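Local atomic coordinates of putative cellulase CEL6 (PDB entry 1UP3), a protein that probably hydrolyses beta-1,4-glucan chains such as cellulose, as a family 6 glycoside hydrolase with endoglucanase activity. Residues P27-L32 / Y284-A289; A121-D126 / E168-R173; A159-W164 / V189-T194. One frame throughout, in Å; residues are numbered along the deposited sequence.

How the contacts relate
Contact 3 lies nearest the middle of the chain, its centre about 11 Å from that of the chain, and the centre of contact 2 follows at about 16 Å; both are buried. Contact 1, its centre about 22 Å out and partly buried, joins two helices near the chain's ends. Contacts 2 and 3 touch and are joined through the chain: the loop 159-164 leads into helix 167-176, and Ala123 and Met124 pack on Trp164. Chemistry follows place. At the periphery, contact 1 is mainly apolar, with no hydrogen bond across it; contact 2 adds a salt bridge to its methionine packing; contact 3, beside the bound sugar chain, sets aromatic and amide groups against glucose units.

Contact 1 of 3, residues P27-L32 / Y284-A289; sequences PPNAEL and YAIDLA
Leu32 and Ile286 turn their side chains alike: in each, the first torsion sets the gamma carbon (CG in Leu32, CG1 in Ile286) anti to the carbonyl carbon and beside the backbone N, at -69° and -70°, a common choice within a helix. The two branched chains then approach at a slant, with Leu32 CG 3.9 Å from Ile286 CG1. One branch of the leucine, CD2, goes on to the methyl of Ala285, 4.0 Å from its CB, while Ile286 CD1 leans on both Leu32 CG and the amide of Asn29.

Asn29 has a double use. Its OD1 accepts from Leu32 N at 2.9 Å, in the plane of the amide, so it serves as the N-cap of helix 30-36, a place for which a short side chain with an acceptor is well suited. The same atom lies 3.8 Å from Ile286 CG1, and the cap thus forms part of the packed surface.

One residue before Leu32, Glu31 contributes its methylene groups: Glu31 CB is 3.5 Å from Ala289 CB, and its CG lies close to the same methyl. A small residue on helix 282-291 lets the two backbones come near, with the CA atoms of Glu31 and Ile286 5.3 Å apart. The carboxylate bends off at chi2 and ends close to the C-terminal carboxylate of Gln294, a like-charged pair that would tend to raise the proton affinity of one or the other.

Leu32 is also covered by Ala21 and Ala22 of helix 17-24, so three helices meet around it. Helix 282-291 turns Leu288 toward the loop residues Arg220 and Arg239, and helix 30-36 leads along the chain into 42-44, an outermost strand of the parallel sheet.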
# COMPACT_ATOMS: atom_id res chain seq x y z
N PRO A 27 21.00 -16.15 -17.67
CA PRO A 27 21.91 -15.75 -16.60
C PRO A 27 21.30 -14.71 -15.64
O PRO A 27 20.20 -14.22 -15.94
CB PRO A 27 23.05 -15.09 -17.38
CG PRO A 27 22.44 -14.57 -18.56
CD PRO A 27 21.31 -15.45 -18.92
N PRO A 28 21.97 -14.40 -14.53
CA PRO A 28 21.45 -13.41 -13.59
C PRO A 28 21.08 -12.09 -14.29
O PRO A 28 21.75 -11.67 -15.24
CB PRO A 28 22.59 -13.22 -12.60
CG PRO A 28 23.29 -14.54 -12.61
CD PRO A 28 23.24 -14.97 -14.05
N ASN A 29 19.99 -11.46 -13.83
CA ASN A 29 19.45 -10.29 -14.46
C ASN A 29 19.53 -9.13 -13.46
O ASN A 29 18.97 -9.23 -12.33
CB ASN A 29 18.01 -10.59 -14.86
CG ASN A 29 17.33 -9.43 -15.54
OD1 ASN A 29 16.84 -8.52 -14.87
ND2 ASN A 29 17.24 -9.48 -16.86
N ALA A 30 20.23 -8.06 -13.85
CA ALA A 30 20.49 -6.96 -12.95
C ALA A 30 19.22 -6.26 -12.50
O ALA A 30 19.14 -5.79 -11.35
CB ALA A 30 21.43 -5.94 -13.63
N GLU A 31 18.25 -6.17 -13.40
CA GLU A 31 17.02 -5.46 -13.12
C GLU A 31 16.19 -6.23 -12.10
O GLU A 31 15.68 -5.64 -11.15
CB GLU A 31 16.17 -5.25 -14.39
CG GLU A 31 16.79 -4.32 -15.42
CD GLU A 31 17.98 -4.94 -16.17
OE1 GLU A 31 17.93 -6.13 -16.53
OE2 GLU A 31 19.02 -4.26 -16.41
N LEU A 32 16.07 -7.54 -12.27
CA LEU A 32 15.31 -8.32 -11.30
C LEU A 32 15.99 -8.35 -9.94
O LEU A 32 15.33 -8.28 -8.91
CB LEU A 32 15.07 -9.75 -11.78
CG LEU A 32 14.13 -9.96 -12.93
CD1 LEU A 32 14.12 -11.41 -13.34
CD2 LEU A 32 12.69 -9.57 -12.52
N TYR A 284 7.53 -6.95 -16.70
CA TYR A 284 7.07 -5.68 -16.13
C TYR A 284 8.10 -5.10 -15.16
O TYR A 284 8.41 -3.88 -15.23
CB TYR A 284 5.73 -5.83 -15.43
CG TYR A 284 4.51 -5.98 -16.34
CD1 TYR A 284 4.62 -6.11 -17.72
CD2 TYR A 284 3.27 -6.13 -15.77
CE1 TYR A 284 3.50 -6.27 -18.51
CE2 TYR A 284 2.11 -6.29 -16.55
CZ TYR A 284 2.24 -6.33 -17.91
OH TYR A 284 1.11 -6.49 -18.72
N ALA A 285 8.63 -5.94 -14.28
CA ALA A 285 9.69 -5.48 -13.36
C ALA A 285 10.94 -5.02 -14.12
O ALA A 285 11.52 -3.96 -13.82
CB ALA A 285 10.04 -6.54 -12.33
N ILE A 286 11.34 -5.79 -15.12
CA ILE A 286 12.51 -5.44 -15.93
C ILE A 286 12.30 -4.11 -16.65
O ILE A 286 13.20 -3.26 -16.68
CB ILE A 286 12.82 -6.60 -16.89
CG1 ILE A 286 13.35 -7.77 -16.08
CG2 ILE A 286 13.85 -6.21 -17.95
CD1 ILE A 286 13.30 -9.12 -16.80
N ASP A 287 11.13 -3.90 -17.25
CA ASP A 287 10.87 -2.63 -17.95
C ASP A 287 10.89 -1.41 -17.00
O ASP A 287 11.47 -0.37 -17.31
CB ASP A 287 9.57 -2.69 -18.75
CG ASP A 287 9.62 -3.70 -19.93
OD1 ASP A 287 10.70 -4.21 -20.31
OD2 ASP A 287 8.60 -4.03 -20.55
N LEU A 288 10.25 -1.55 -15.82
CA LEU A 288 10.29 -0.49 -14.82
C LEU A 288 11.73 -0.14 -14.43
O LEU A 288 12.08 1.03 -14.32
CB LEU A 288 9.50 -0.87 -13.57
CG LEU A 288 7.98 -0.85 -13.78
CD1 LEU A 288 7.32 -1.66 -12.70
CD2 LEU A 288 7.40 0.58 -13.76
N ALA A 289 12.56 -1.16 -14.21
CA ALA A 289 13.98 -0.94 -13.88
C ALA A 289 14.78 -0.37 -15.05
O ALA A 289 15.56 0.59 -14.87
CB ALA A 289 14.61 -2.26 -13.44

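Contact 2 of 3, residues A121-D126 / E168-R173; sequences ALAMAD and EAMAAR
Arg173 reaches from helix 167-176 to the short helix 121-124 and the 3-10 segment after it, and its guanidinium serves a backbone carbonyl and a carboxylate there. Arg173 NH1 donates to Leu122 O at 2.8 Å; the nitrogen stands nearly in line with the C=O bond (170°), and the oxygen lies close to the guanidinium plane. The helix is only weakly bonded, which is consistent with a carbonyl of its backbone taking an outside donor. Arg173 NH2 turns to Asp126, meeting OD1 at 3.0 Å on the syn side but 29° out of the carboxylate plane in a salt bridge, with a weak second bond to OD2 at 3.3 Å. Carboxylate and guanidinium planes stand 85° apart, so the pair is not the flat, two-nitrogen fork: one nitrogen faces both oxygens. Asp126 OD1 has a second cationic partner in Arg133, and two arginines thus share one acid.

An arginine suits this place because its chain, extended from CG to NE, spans the gap, and CD still lies against Leu122 O. Beside the polar tip the contact is apolar. Met170 brings its CE to 3.7 Å from Ala123 CB and 3.9 Å from Leu122 CB; an unbranched, flexible thioether can bend to bring its methyl onto Ala123, whose small side chain allows the close approach. Phe137 of helix 130-147 lies against both Leu122 and Arg173.

Two arginines beside Asp126 would be expected to favour its carboxylate form, and the acid and carbonyl oxygen the charged guanidinium. The bonds tie helix 167-176 to a segment whose Met124 belongs to the glycan pocket.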
# COMPACT_ATOMS: atom_id res chain seq x y z
N ALA A 121 -9.85 2.33 -0.68
CA ALA A 121 -11.19 2.13 -0.11
C ALA A 121 -11.92 3.45 0.10
O ALA A 121 -13.09 3.61 -0.30
CB ALA A 121 -11.15 1.33 1.17
N LEU A 122 -11.28 4.41 0.73
CA LEU A 122 -11.92 5.71 0.98
C LEU A 122 -12.10 6.48 -0.33
O LEU A 122 -13.13 7.13 -0.52
CB LEU A 122 -11.14 6.57 1.96
CG LEU A 122 -11.02 6.03 3.40
CD1 LEU A 122 -10.30 7.04 4.27
CD2 LEU A 122 -12.37 5.72 3.98
N ALA A 123 -11.12 6.39 -1.22
CA ALA A 123 -11.15 7.20 -2.47
C ALA A 123 -12.20 6.69 -3.43
O ALA A 123 -12.80 7.50 -4.16
CB ALA A 123 -9.79 7.23 -3.14
N MET A 124 -12.43 5.37 -3.44
CA MET A 124 -13.34 4.73 -4.40
C MET A 124 -14.76 4.55 -3.83
O MET A 124 -15.63 4.06 -4.53
CB MET A 124 -12.78 3.38 -4.87
CG MET A 124 -13.26 2.99 -6.27
SD MET A 124 -12.76 1.32 -6.71
CE MET A 124 -11.12 1.59 -6.86
N ALA A 125 -14.98 5.00 -2.61
CA ALA A 125 -16.23 4.70 -1.89
C ALA A 125 -17.47 5.24 -2.60
O ALA A 125 -18.54 4.72 -2.36
CB ALA A 125 -16.15 5.18 -0.49
N ASP A 126 -17.31 6.24 -3.45
CA ASP A 126 -18.47 6.81 -4.13
C ASP A 126 -19.16 5.84 -5.11
O ASP A 126 -20.33 6.10 -5.49
CB ASP A 126 -18.11 8.08 -4.88
CG ASP A 126 -17.75 9.22 -3.96
OD1 ASP A 126 -18.36 9.38 -2.88
OD2 ASP A 126 -16.91 10.07 -4.34
N GLU A 168 -9.68 18.42 0.44
CA GLU A 168 -10.77 18.67 1.37
C GLU A 168 -11.70 17.46 1.50
O GLU A 168 -12.10 17.06 2.63
CB GLU A 168 -11.54 19.91 0.89
CG GLU A 168 -10.72 21.22 0.91
CD GLU A 168 -9.74 21.50 -0.27
OE1 GLU A 168 -9.60 20.67 -1.27
OE2 GLU A 168 -9.09 22.62 -0.23
N ALA A 169 -12.05 16.85 0.39
CA ALA A 169 -12.92 15.70 0.37
C ALA A 169 -12.26 14.49 1.10
O ALA A 169 -12.91 13.82 1.93
CB ALA A 169 -13.30 15.32 -1.05
N MET A 170 -10.99 14.28 0.84
CA MET A 170 -10.30 13.14 1.44
C MET A 170 -10.06 13.43 2.93
O MET A 170 -10.20 12.52 3.77
CB MET A 170 -9.05 12.79 0.67
CG MET A 170 -8.33 11.55 1.19
SD MET A 170 -9.36 10.09 1.47
CE MET A 170 -9.39 9.40 -0.15
N ALA A 171 -9.71 14.65 3.30
CA ALA A 171 -9.51 14.96 4.71
C ALA A 171 -10.79 14.71 5.49
O ALA A 171 -10.74 14.25 6.63
CB ALA A 171 -9.06 16.40 4.90
N ALA A 172 -11.94 15.05 4.92
CA ALA A 172 -13.21 14.79 5.59
C ALA A 172 -13.40 13.31 5.89
O ALA A 172 -13.85 12.93 7.00
CB ALA A 172 -14.37 15.30 4.78
N ARG A 173 -13.10 12.46 4.92
CA ARG A 173 -13.22 11.02 5.10
C ARG A 173 -12.20 10.53 6.12
O ARG A 173 -12.53 9.67 6.95
CB ARG A 173 -13.09 10.30 3.77
CG ARG A 173 -14.19 10.66 2.81
CD ARG A 173 -14.13 9.99 1.46
NE ARG A 173 -15.10 10.64 0.59
CZ ARG A 173 -15.55 10.17 -0.55
NH1 ARG A 173 -15.17 9.00 -1.03
NH2 ARG A 173 -16.41 10.91 -1.24

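Contact 3 of 3, residues A159-W164 / V189-T194; sequences AGHSRW and VSNFYT. With BGC (beta-D-glucopyranose), chain B; BGC (beta-D-glucopyranose), chain C.
His161 can be followed from CB to its tip as it slants across Tyr193, whose CE2 sits over one face of the imidazole near its rim. The first torsion places CG between the backbone N and the carbonyl carbon (chi1 62°). CB just reaches Tyr193 CD2, and His161 CG lies 3.8 Å from Tyr193 CE2. His161 ND1 approaches Tyr193 CE2 to 3.4 Å. The same nitrogen, His161 ND1, accepts from Arg163 N at 3.0 Å, close to the ring plane. This bond, within the type I turn from His161 to Trp164, fixes the ring's rotation and leaves NE2 as donor. CE1 lies near O2 of the chain B glucose, and CD2 near Asn191 ND2. At the tip, His161 NE2 donates to O3 of the chain B glucose at 2.9 Å, almost straight.

Asn191 ND2 donates to O6 of the chain C glucose at 2.8 Å, and Trp164 lays one ring face against the chain B glucose. Tyr193 takes a CH-pi contact from Arg163 CG over its face, while Arg163 NH2 forms a salt bridge with Glu197. Loops following adjacent parallel strands, 153-158 and 184-187, supply these groups, as expected for the substrate cleft of the distorted, seven-stranded alpha/beta barrel of family 6.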
# COMPACT_ATOMS: atom_id res chain seq x y z
N ALA A 159 -5.35 7.09 1.32
CA ALA A 159 -6.05 8.32 0.99
C ALA A 159 -6.01 8.66 -0.52
O ALA A 159 -6.17 9.83 -0.89
CB ALA A 159 -5.45 9.46 1.80
N GLY A 160 -5.80 7.68 -1.37
CA GLY A 160 -5.85 7.92 -2.81
C GLY A 160 -4.64 8.65 -3.31
O GLY A 160 -3.51 8.27 -2.98
N HIS A 161 -4.84 9.68 -4.12
CA HIS A 161 -3.73 10.43 -4.74
C HIS A 161 -4.21 11.79 -5.19
O HIS A 161 -5.39 12.07 -5.15
CB HIS A 161 -3.06 9.63 -5.86
CG HIS A 161 -3.96 9.31 -7.00
ND1 HIS A 161 -4.51 10.28 -7.82
CD2 HIS A 161 -4.40 8.11 -7.47
CE1 HIS A 161 -5.26 9.68 -8.73
NE2 HIS A 161 -5.23 8.37 -8.53
N SER A 162 -3.26 12.61 -5.61
CA SER A 162 -3.49 14.02 -5.90
C SER A 162 -4.41 14.29 -7.09
O SER A 162 -4.76 15.45 -7.29
CB SER A 162 -2.14 14.70 -6.12
OG SER A 162 -1.52 14.12 -7.26
N ARG A 163 -4.78 13.27 -7.88
CA ARG A 163 -5.70 13.45 -9.02
C ARG A 163 -7.00 12.65 -8.84
O ARG A 163 -7.71 12.38 -9.81
CB ARG A 163 -5.02 13.10 -10.33
CG ARG A 163 -3.76 13.83 -10.55
CD ARG A 163 -3.78 14.97 -11.52
NE ARG A 163 -2.38 15.42 -11.70
CZ ARG A 163 -1.61 15.19 -12.78
NH1 ARG A 163 -2.06 14.56 -13.87
NH2 ARG A 163 -0.38 15.64 -12.79
N TRP A 164 -7.29 12.27 -7.61
CA TRP A 164 -8.46 11.47 -7.31
C TRP A 164 -9.45 12.37 -6.58
O TRP A 164 -10.11 13.18 -7.24
CB TRP A 164 -8.08 10.19 -6.57
CG TRP A 164 -9.10 9.11 -6.67
CD1 TRP A 164 -10.44 9.25 -6.96
CD2 TRP A 164 -8.88 7.71 -6.51
NE1 TRP A 164 -11.05 8.02 -6.98
CE2 TRP A 164 -10.11 7.06 -6.71
CE3 TRP A 164 -7.74 6.94 -6.22
CZ2 TRP A 164 -10.24 5.67 -6.61
CZ3 TRP A 164 -7.89 5.57 -6.10
CH2 TRP A 164 -9.12 4.96 -6.30
N VAL A 189 -0.58 4.90 -3.84
CA VAL A 189 -0.43 3.46 -3.82
C VAL A 189 -0.84 2.86 -5.17
O VAL A 189 -1.95 3.10 -5.67
CB VAL A 189 -1.18 2.78 -2.61
CG1 VAL A 189 -1.11 1.25 -2.73
CG2 VAL A 189 -0.64 3.26 -1.29
N SER A 190 0.06 2.09 -5.76
CA SER A 190 -0.12 1.54 -7.07
C SER A 190 -0.26 2.54 -8.18
O SER A 190 -0.68 2.16 -9.26
CB SER A 190 -1.28 0.53 -7.10
OG SER A 190 -1.13 -0.41 -6.07
N ASN A 191 0.06 3.80 -7.95
CA ASN A 191 -0.02 4.80 -9.03
C ASN A 191 1.36 5.37 -9.33
O ASN A 191 2.37 4.80 -8.94
CB ASN A 191 -1.09 5.83 -8.70
CG ASN A 191 -1.81 6.30 -9.94
OD1 ASN A 191 -1.20 6.86 -10.84
ND2 ASN A 191 -3.14 6.07 -9.99
N PHE A 192 1.39 6.47 -10.06
CA PHE A 192 2.56 6.89 -10.81
C PHE A 192 2.86 8.37 -10.69
O PHE A 192 3.77 8.83 -11.38
CB PHE A 192 2.36 6.51 -12.31
CG PHE A 192 2.06 5.05 -12.53
CD1 PHE A 192 3.06 4.13 -12.68
CD2 PHE A 192 0.73 4.60 -12.54
CE1 PHE A 192 2.76 2.77 -12.84
CE2 PHE A 192 0.44 3.26 -12.68
CZ PHE A 192 1.43 2.36 -12.82
N TYR A 193 2.11 9.11 -9.85
CA TYR A 193 2.29 10.55 -9.79
C TYR A 193 3.62 10.91 -9.12
O TYR A 193 4.10 10.18 -8.28
CB TYR A 193 1.09 11.23 -9.12
CG TYR A 193 -0.17 11.03 -9.90
CD1 TYR A 193 -0.35 11.71 -11.09
CD2 TYR A 193 -1.12 10.08 -9.52
CE1 TYR A 193 -1.48 11.48 -11.87
CE2 TYR A 193 -2.24 9.84 -10.31
CZ TYR A 193 -2.40 10.53 -11.47
OH TYR A 193 -3.51 10.28 -12.26
N THR A 194 4.22 12.04 -9.52
CA THR A 194 5.51 12.42 -9.01
C THR A 194 5.48 12.64 -7.50
O THR A 194 4.46 13.07 -6.91
CB THR A 194 6.08 13.70 -9.69
OG1 THR A 194 5.24 14.85 -9.37
CG2 THR A 194 6.15 13.53 -11.17
C2 BGC B . -8.17 7.72 -10.53
C3 BGC B . -7.73 6.28 -10.61
C4 BGC B . -8.81 5.30 -10.15
C5 BGC B . -10.18 5.62 -10.80
C6 BGC B . -11.30 4.79 -10.17
C1 BGC B . -9.53 7.85 -11.21
O2 BGC B . -7.19 8.54 -11.15
O3 BGC B . -6.51 6.11 -9.88
O4 BGC B . -8.48 4.01 -10.54
O5 BGC B . -10.43 6.97 -10.56
O6 BGC B . -12.49 5.05 -10.90
C2 BGC C . -8.14 1.72 -9.87
C3 BGC C . -7.51 0.84 -8.79
C4 BGC C . -6.05 1.23 -8.57
C5 BGC C . -5.98 2.75 -8.34
C6 BGC C . -4.52 3.24 -8.27
C1 BGC C . -7.95 3.20 -9.52
O2 BGC C . -9.53 1.38 -10.07
O3 BGC C . -7.63 -0.54 -9.10
O4 BGC C . -5.47 0.55 -7.46
O5 BGC C . -6.58 3.48 -9.40
O6 BGC C . -4.47 4.63 -7.98
O HOH W 1 -2.72 5.80 -2.15